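Local coordinates for protein 6-phospho-beta-glucosidase (Thermotoga maritima, PDB 1UP7) that hydrolyses cellobiose 6'-phosphate to glucose 6-phosphate and glucose, as a family 4 glycosidase that depends on NAD+ and manganese, at residues Ile161-Val166 with Ala301-Asp306; Asp184-Tyr189 with Gly312-Val317. All coordinates share one frame; numbering follows the deposited sequence.

From the N terminus, the chain first lays down the parallel sheet of the Rossmann-type domain, whose last strand runs into Ile161-Val166, then passes through helix 166-177 to strand 185-190. Contact 1 closes a loop of 134 residues when helix 296-308 packs against the edge strand of that sheet. Contact 2 closes one of 122 residues only a few residues further on, as the next strand, 313-320, reaches strand 185-190. The segments alternate, so the loops cross. Their centres lie 11 Å apart, joined where Leu163 CD1 meets Val317 CG2 at 3.5 Å. Contact 1, beside the sugar phosphate, ties the parallel sheet to helix 296-308; contact 2 ties two antiparallel sheets to each other.

Contact 1 (Ile161-Val166 with Ala301-Asp306); sequences IGLCNV and AHLIRD. With G6P (6-O-phosphono-alpha-D-glucopyranose), chain J.
Leu303 of helix 296-308 packs on Ile161 and Leu163, at the end of the edge strand 160-162. Its CB points toward the strand, and CG, anti to the backbone N (chi1 179°), lies beside the carbonyl carbon. Of the two methyls at the tip, CD2 makes the contact. Leu303 CD2 meets Ile161 CG2 tip to tip at 3.7 Å, with Ile161 CD1 a little farther off at 4.1 Å. The same Leu303 CD2 lies 3.8 Å from Leu163 CD1, but here the two leucines slide past each other in opposite directions. One methyl thus touches both a strand residue and the first loop residue after the strand, and Val138 of the neighbouring strand 136-139 also touches Leu303. Beyond Leu163 the chain leaves Leu303 and enters the active site. Asn165 OD1 accepts a very short hydrogen bond of 2.5 Å from O2 of glucose 6-phosphate, while its ND2 is held by the carbonyls of Gly292 and Ser294, which fixes the amide's rotation. Cys164, a manganese ligand, places SG 3.7 Å from sugar O2. This is a Rossmann-type parallel sheet, with the loop after its last strand carrying substrate- and metal-binding residues.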
loop_
_atom_site.group_PDB
_atom_site.type_symbol
_atom_site.label_atom_id
_atom_site.label_comp_id
_atom_site.label_asym_id
_atom_site.label_seq_id
_atom_site.Cartn_x
_atom_site.Cartn_y
_atom_site.Cartn_z
ATOM N N ILE A 161 -5.872 -22.752 -9.502
ATOM C CA ILE A 161 -5.695 -21.883 -10.641
ATOM C C ILE A 161 -6.972 -21.805 -11.444
ATOM O O ILE A 161 -7.405 -22.815 -12.003
ATOM C CB ILE A 161 -4.536 -22.394 -11.526
ATOM C CG1 ILE A 161 -3.273 -22.581 -10.691
ATOM C CG2 ILE A 161 -4.303 -21.446 -12.685
ATOM C CD1 ILE A 161 -2.086 -23.232 -11.487
ATOM N N GLY A 162 -7.552 -20.611 -11.508
ATOM C CA GLY A 162 -8.777 -20.389 -12.252
ATOM C C GLY A 162 -8.462 -20.118 -13.705
ATOM O O GLY A 162 -7.558 -19.334 -14.038
ATOM N N LEU A 163 -9.208 -20.774 -14.575
ATOM C CA LEU A 163 -9.006 -20.649 -16.012
ATOM C C LEU A 163 -10.297 -20.258 -16.689
ATOM O O LEU A 163 -11.360 -20.482 -16.158
ATOM C CB LEU A 163 -8.563 -21.982 -16.571
ATOM C CG LEU A 163 -7.295 -22.041 -17.374
ATOM C CD1 LEU A 163 -6.153 -21.488 -16.551
ATOM C CD2 LEU A 163 -7.060 -23.480 -17.746
ATOM N N CYS A 164 -10.185 -19.693 -17.880
ATOM C CA CYS A 164 -11.329 -19.352 -18.716
ATOM C C CYS A 164 -10.769 -19.355 -20.139
ATOM O O CYS A 164 -9.533 -19.412 -20.304
ATOM C CB CYS A 164 -11.885 -17.993 -18.256
ATOM S SG CYS A 164 -12.970 -17.084 -19.377
ATOM N N ASN A 165 -11.640 -19.334 -21.159
ATOM C CA ASN A 165 -11.159 -19.451 -22.550
ATOM C C ASN A 165 -10.992 -18.159 -23.347
ATOM O O ASN A 165 -10.484 -18.210 -24.466
ATOM C CB ASN A 165 -11.933 -20.508 -23.391
ATOM C CG ASN A 165 -13.386 -20.081 -23.739
ATOM O OD1 ASN A 165 -13.946 -19.181 -23.106
ATOM N ND2 ASN A 165 -14.002 -20.766 -24.707
ATOM N N VAL A 166 -11.385 -17.005 -22.807
ATOM C CA VAL A 166 -11.235 -15.770 -23.609
ATOM C C VAL A 166 -9.798 -15.337 -23.904
ATOM O O VAL A 166 -9.507 -14.967 -25.048
ATOM C CB VAL A 166 -12.211 -14.561 -23.229
ATOM C CG1 VAL A 166 -13.403 -15.007 -22.323
ATOM C CG2 VAL A 166 -11.471 -13.362 -22.654
ATOM N N ALA A 301 -4.386 -27.947 -20.872
ATOM C CA ALA A 301 -3.308 -28.868 -21.192
ATOM C C ALA A 301 -1.971 -28.132 -21.279
ATOM O O ALA A 301 -0.955 -28.618 -20.757
ATOM C CB ALA A 301 -3.604 -29.612 -22.507
ATOM N N HIS A 302 -1.985 -26.982 -21.950
ATOM C CA HIS A 302 -0.814 -26.133 -22.078
ATOM C C HIS A 302 -0.342 -25.648 -20.697
ATOM O O HIS A 302 0.862 -25.678 -20.410
ATOM C CB HIS A 302 -1.116 -24.968 -23.038
ATOM C CG HIS A 302 -0.934 -25.323 -24.485
ATOM N ND1 HIS A 302 -0.463 -24.422 -25.424
ATOM C CD2 HIS A 302 -1.132 -26.490 -25.151
ATOM C CE1 HIS A 302 -0.391 -25.015 -26.604
ATOM N NE2 HIS A 302 -0.792 -26.268 -26.464
ATOM N N LEU A 303 -1.293 -25.255 -19.844
ATOM C CA LEU A 303 -1.007 -24.880 -18.457
ATOM C C LEU A 303 -0.317 -26.015 -17.691
ATOM O O LEU A 303 0.728 -25.813 -17.067
ATOM C CB LEU A 303 -2.268 -24.416 -17.715
ATOM C CG LEU A 303 -1.986 -24.037 -16.250
ATOM C CD1 LEU A 303 -0.956 -22.868 -16.139
ATOM C CD2 LEU A 303 -3.268 -23.742 -15.421
ATOM N N ILE A 304 -0.888 -27.216 -17.781
ATOM C CA ILE A 304 -0.346 -28.389 -17.100
ATOM C C ILE A 304 1.062 -28.754 -17.633
ATOM O O ILE A 304 1.970 -29.048 -16.877
ATOM C CB ILE A 304 -1.355 -29.593 -17.177
ATOM C CG1 ILE A 304 -2.491 -29.401 -16.187
ATOM C CG2 ILE A 304 -0.668 -30.942 -16.879
ATOM C CD1 ILE A 304 -3.687 -30.370 -16.386
ATOM N N ARG A 305 1.217 -28.719 -18.945
ATOM C CA ARG A 305 2.490 -28.930 -19.604
ATOM C C ARG A 305 3.579 -27.998 -19.042
ATOM O O ARG A 305 4.658 -28.454 -18.680
ATOM C CB ARG A 305 2.298 -28.715 -21.108
ATOM C CG ARG A 305 3.471 -29.047 -22.011
ATOM C CD ARG A 305 4.001 -27.829 -22.773
ATOM N NE ARG A 305 3.290 -27.551 -24.007
ATOM C CZ ARG A 305 2.758 -26.371 -24.352
ATOM N NH1 ARG A 305 2.805 -25.300 -23.559
ATOM N NH2 ARG A 305 2.156 -26.271 -25.520
ATOM N N ASP A 306 3.289 -26.702 -18.938
ATOM C CA ASP A 306 4.310 -25.719 -18.537
ATOM C C ASP A 306 4.467 -25.676 -17.013
ATOM O O ASP A 306 5.473 -25.219 -16.494
ATOM C CB ASP A 306 4.035 -24.334 -19.145
ATOM C CG ASP A 306 3.946 -24.378 -20.651
ATOM O OD1 ASP A 306 4.567 -25.292 -21.237
ATOM O OD2 ASP A 306 3.274 -23.579 -21.354
HETATM C C1 G6P J . -17.466 -18.636 -23.396
HETATM C C2 G6P J . -17.037 -18.323 -21.936
HETATM C C3 G6P J . -17.255 -19.555 -21.058
HETATM C C4 G6P J . -18.741 -19.875 -21.089
HETATM C C5 G6P J . -19.125 -20.238 -22.536
HETATM C C6 G6P J . -20.617 -20.523 -22.636
HETATM O O1 G6P J . -17.359 -17.521 -24.301
HETATM O O2 G6P J . -15.674 -17.919 -21.815
HETATM O O3 G6P J . -16.776 -19.380 -19.720
HETATM O O4 G6P J . -19.059 -20.893 -20.139
HETATM O O5 G6P J . -18.812 -19.162 -23.458
HETATM O O6 G6P J . -20.887 -21.489 -23.640
HETATM P P G6P J . -22.209 -22.405 -23.567
HETATM O O1P G6P J . -22.062 -23.434 -24.665
HETATM O O2P G6P J . -23.519 -21.666 -23.790
HETATM O O3P G6P J . -22.214 -23.067 -22.218
#

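Contact 2 (Asp184-Tyr189 with Gly312-Val317); sequences DVFLKY and GKIHIV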
loop_
_atom_site.group_PDB
_atom_site.type_symbol
_atom_site.label_atom_id
_atom_site.label_comp_id
_atom_site.label_asym_id
_atom_site.label_seq_id
_atom_site.Cartn_x
_atom_site.Cartn_y
_atom_site.Cartn_z
ATOM N N ASP A 184 4.256 -16.210 -29.444
ATOM C CA ASP A 184 4.766 -14.946 -29.967
ATOM C C ASP A 184 3.921 -13.757 -29.537
ATOM O O ASP A 184 4.365 -12.613 -29.654
ATOM C CB ASP A 184 4.843 -14.979 -31.496
ATOM C CG ASP A 184 5.748 -16.084 -32.025
ATOM O OD1 ASP A 184 6.732 -16.459 -31.343
ATOM O OD2 ASP A 184 5.572 -16.620 -33.151
ATOM N N VAL A 185 2.716 -14.034 -29.046
ATOM C CA VAL A 185 1.779 -12.991 -28.672
ATOM C C VAL A 185 1.885 -12.697 -27.192
ATOM O O VAL A 185 1.705 -13.577 -26.371
ATOM C CB VAL A 185 0.306 -13.381 -28.950
ATOM C CG1 VAL A 185 -0.590 -12.187 -28.604
ATOM C CG2 VAL A 185 0.124 -13.838 -30.414
ATOM N N PHE A 186 2.128 -11.439 -26.852
ATOM C CA PHE A 186 2.252 -11.057 -25.452
ATOM C C PHE A 186 1.378 -9.822 -25.198
ATOM O O PHE A 186 1.391 -8.869 -25.961
ATOM C CB PHE A 186 3.757 -10.847 -25.154
ATOM C CG PHE A 186 4.060 -10.464 -23.734
ATOM C CD1 PHE A 186 4.052 -9.124 -23.345
ATOM C CD2 PHE A 186 4.385 -11.439 -22.792
ATOM C CE1 PHE A 186 4.330 -8.757 -22.017
ATOM C CE2 PHE A 186 4.663 -11.083 -21.464
ATOM C CZ PHE A 186 4.645 -9.731 -21.079
ATOM N N LEU A 187 0.610 -9.865 -24.127
ATOM C CA LEU A 187 -0.441 -8.893 -23.861
ATOM C C LEU A 187 -0.240 -8.126 -22.556
ATOM O O LEU A 187 0.228 -8.689 -21.563
ATOM C CB LEU A 187 -1.781 -9.632 -23.754
ATOM C CG LEU A 187 -2.633 -9.989 -24.988
ATOM C CD1 LEU A 187 -1.960 -9.893 -26.335
ATOM C CD2 LEU A 187 -3.247 -11.336 -24.799
ATOM N N LYS A 188 -0.608 -6.849 -22.544
ATOM C CA LYS A 188 -0.994 -6.245 -21.281
ATOM C C LYS A 188 -2.490 -6.504 -21.129
ATOM O O LYS A 188 -3.321 -5.937 -21.846
ATOM C CB LYS A 188 -0.646 -4.763 -21.166
ATOM C CG LYS A 188 -1.014 -4.230 -19.790
ATOM C CD LYS A 188 -0.590 -2.799 -19.608
ATOM C CE LYS A 188 -1.289 -2.187 -18.405
ATOM N NZ LYS A 188 -0.572 -0.919 -18.017
ATOM N N TYR A 189 -2.798 -7.377 -20.176
ATOM C CA TYR A 189 -4.109 -7.970 -20.024
ATOM C C TYR A 189 -4.448 -8.018 -18.544
ATOM O O TYR A 189 -3.681 -8.540 -17.757
ATOM C CB TYR A 189 -4.039 -9.421 -20.535
ATOM C CG TYR A 189 -5.347 -10.181 -20.461
ATOM C CD1 TYR A 189 -5.920 -10.518 -19.227
ATOM C CD2 TYR A 189 -6.032 -10.512 -21.617
ATOM C CE1 TYR A 189 -7.134 -11.185 -19.145
ATOM C CE2 TYR A 189 -7.227 -11.175 -21.579
ATOM C CZ TYR A 189 -7.789 -11.504 -20.344
ATOM O OH TYR A 189 -8.998 -12.170 -20.339
ATOM N N GLY A 312 9.523 -22.253 -18.391
ATOM C CA GLY A 312 8.979 -20.929 -18.123
ATOM C C GLY A 312 8.211 -20.394 -19.322
ATOM O O GLY A 312 8.805 -20.071 -20.343
ATOM N N LYS A 313 6.883 -20.334 -19.204
ATOM C CA LYS A 313 6.017 -19.903 -20.295
ATOM C C LYS A 313 4.940 -18.999 -19.739
ATOM O O LYS A 313 4.660 -19.061 -18.544
ATOM C CB LYS A 313 5.419 -21.111 -21.010
ATOM C CG LYS A 313 6.480 -22.073 -21.598
ATOM C CD LYS A 313 6.713 -21.847 -23.073
ATOM C CE LYS A 313 8.156 -21.417 -23.371
ATOM N NZ LYS A 313 8.896 -22.355 -24.296
ATOM N N ILE A 314 4.363 -18.149 -20.587
ATOM C CA ILE A 314 3.314 -17.248 -20.158
ATOM C C ILE A 314 1.938 -17.835 -20.375
ATOM O O ILE A 314 1.621 -18.302 -21.450
ATOM C CB ILE A 314 3.433 -15.890 -20.855
ATOM C CG1 ILE A 314 4.846 -15.295 -20.644
ATOM C CG2 ILE A 314 2.242 -14.949 -20.452
ATOM C CD1 ILE A 314 5.347 -15.307 -19.202
ATOM N N HIS A 315 1.128 -17.799 -19.323
ATOM C CA HIS A 315 -0.283 -18.157 -19.381
ATOM C C HIS A 315 -1.116 -17.129 -18.653
ATOM O O HIS A 315 -0.741 -16.699 -17.563
ATOM C CB HIS A 315 -0.510 -19.538 -18.754
ATOM C CG HIS A 315 0.144 -20.626 -19.523
ATOM N ND1 HIS A 315 -0.370 -21.104 -20.711
ATOM C CD2 HIS A 315 1.335 -21.247 -19.346
ATOM C CE1 HIS A 315 0.453 -22.013 -21.203
ATOM N NE2 HIS A 315 1.491 -22.120 -20.390
ATOM N N ILE A 316 -2.235 -16.741 -19.253
ATOM C CA ILE A 316 -3.138 -15.829 -18.594
ATOM C C ILE A 316 -4.102 -16.627 -17.764
ATOM O O ILE A 316 -4.822 -17.468 -18.263
ATOM C CB ILE A 316 -3.869 -14.905 -19.562
ATOM C CG1 ILE A 316 -2.858 -14.123 -20.412
ATOM C CG2 ILE A 316 -4.753 -13.963 -18.757
ATOM C CD1 ILE A 316 -3.472 -13.389 -21.610
ATOM N N VAL A 317 -4.140 -16.317 -16.485
ATOM C CA VAL A 317 -4.652 -17.235 -15.494
ATOM C C VAL A 317 -5.300 -16.402 -14.374
ATOM O O VAL A 317 -4.996 -15.226 -14.241
ATOM C CB VAL A 317 -3.415 -18.088 -15.074
ATOM C CG1 VAL A 317 -3.040 -18.028 -13.577
ATOM C CG2 VAL A 317 -3.458 -19.486 -15.700
#
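Ile314 and Ile316 of strand 313-320 face Phe186, Leu187 and Tyr189 of strand 185-190, packing together strands from two different antiparallel sheets. The strand segments cross at 41° with axes 9.1 Å apart, too far for backbone pairing, so side chains alone fill the interface. First, Ile314 CG1 approaches the edge of the Phe186 ring, near the ring plane, 4.3 Å from CE2. This end borders a second subunit, whose His346 ring meets Phe186 and whose Tyr339 packs on Ile314. His315 NE2 is hydrogen-bonded to Asp306 OD2 of helix 296-308. Ile316 buries the most surface: CD1 reaches Leu187 and Tyr189, CG2 the Tyr189 ring. CD1 meets Leu187 CD2 at 3.8 Å, the side chains crossing at about a right angle, and lies 3.9 Å from Tyr189 CD2. Tyr189 OH is hydrogen-bonded to Glu335 and Ser196; an alanine here would probably leave both without this partner and open a gap beside Ile316. A chi1 of -179° swings the ring away from the backbone N and sets one face against the isoleucine. Ile316 CG2 sits over that face in a CH-pi contact, 4.0 Å from the Tyr189 ring centroid and 26° off its normal, displaced toward the CD1-CE1 rim.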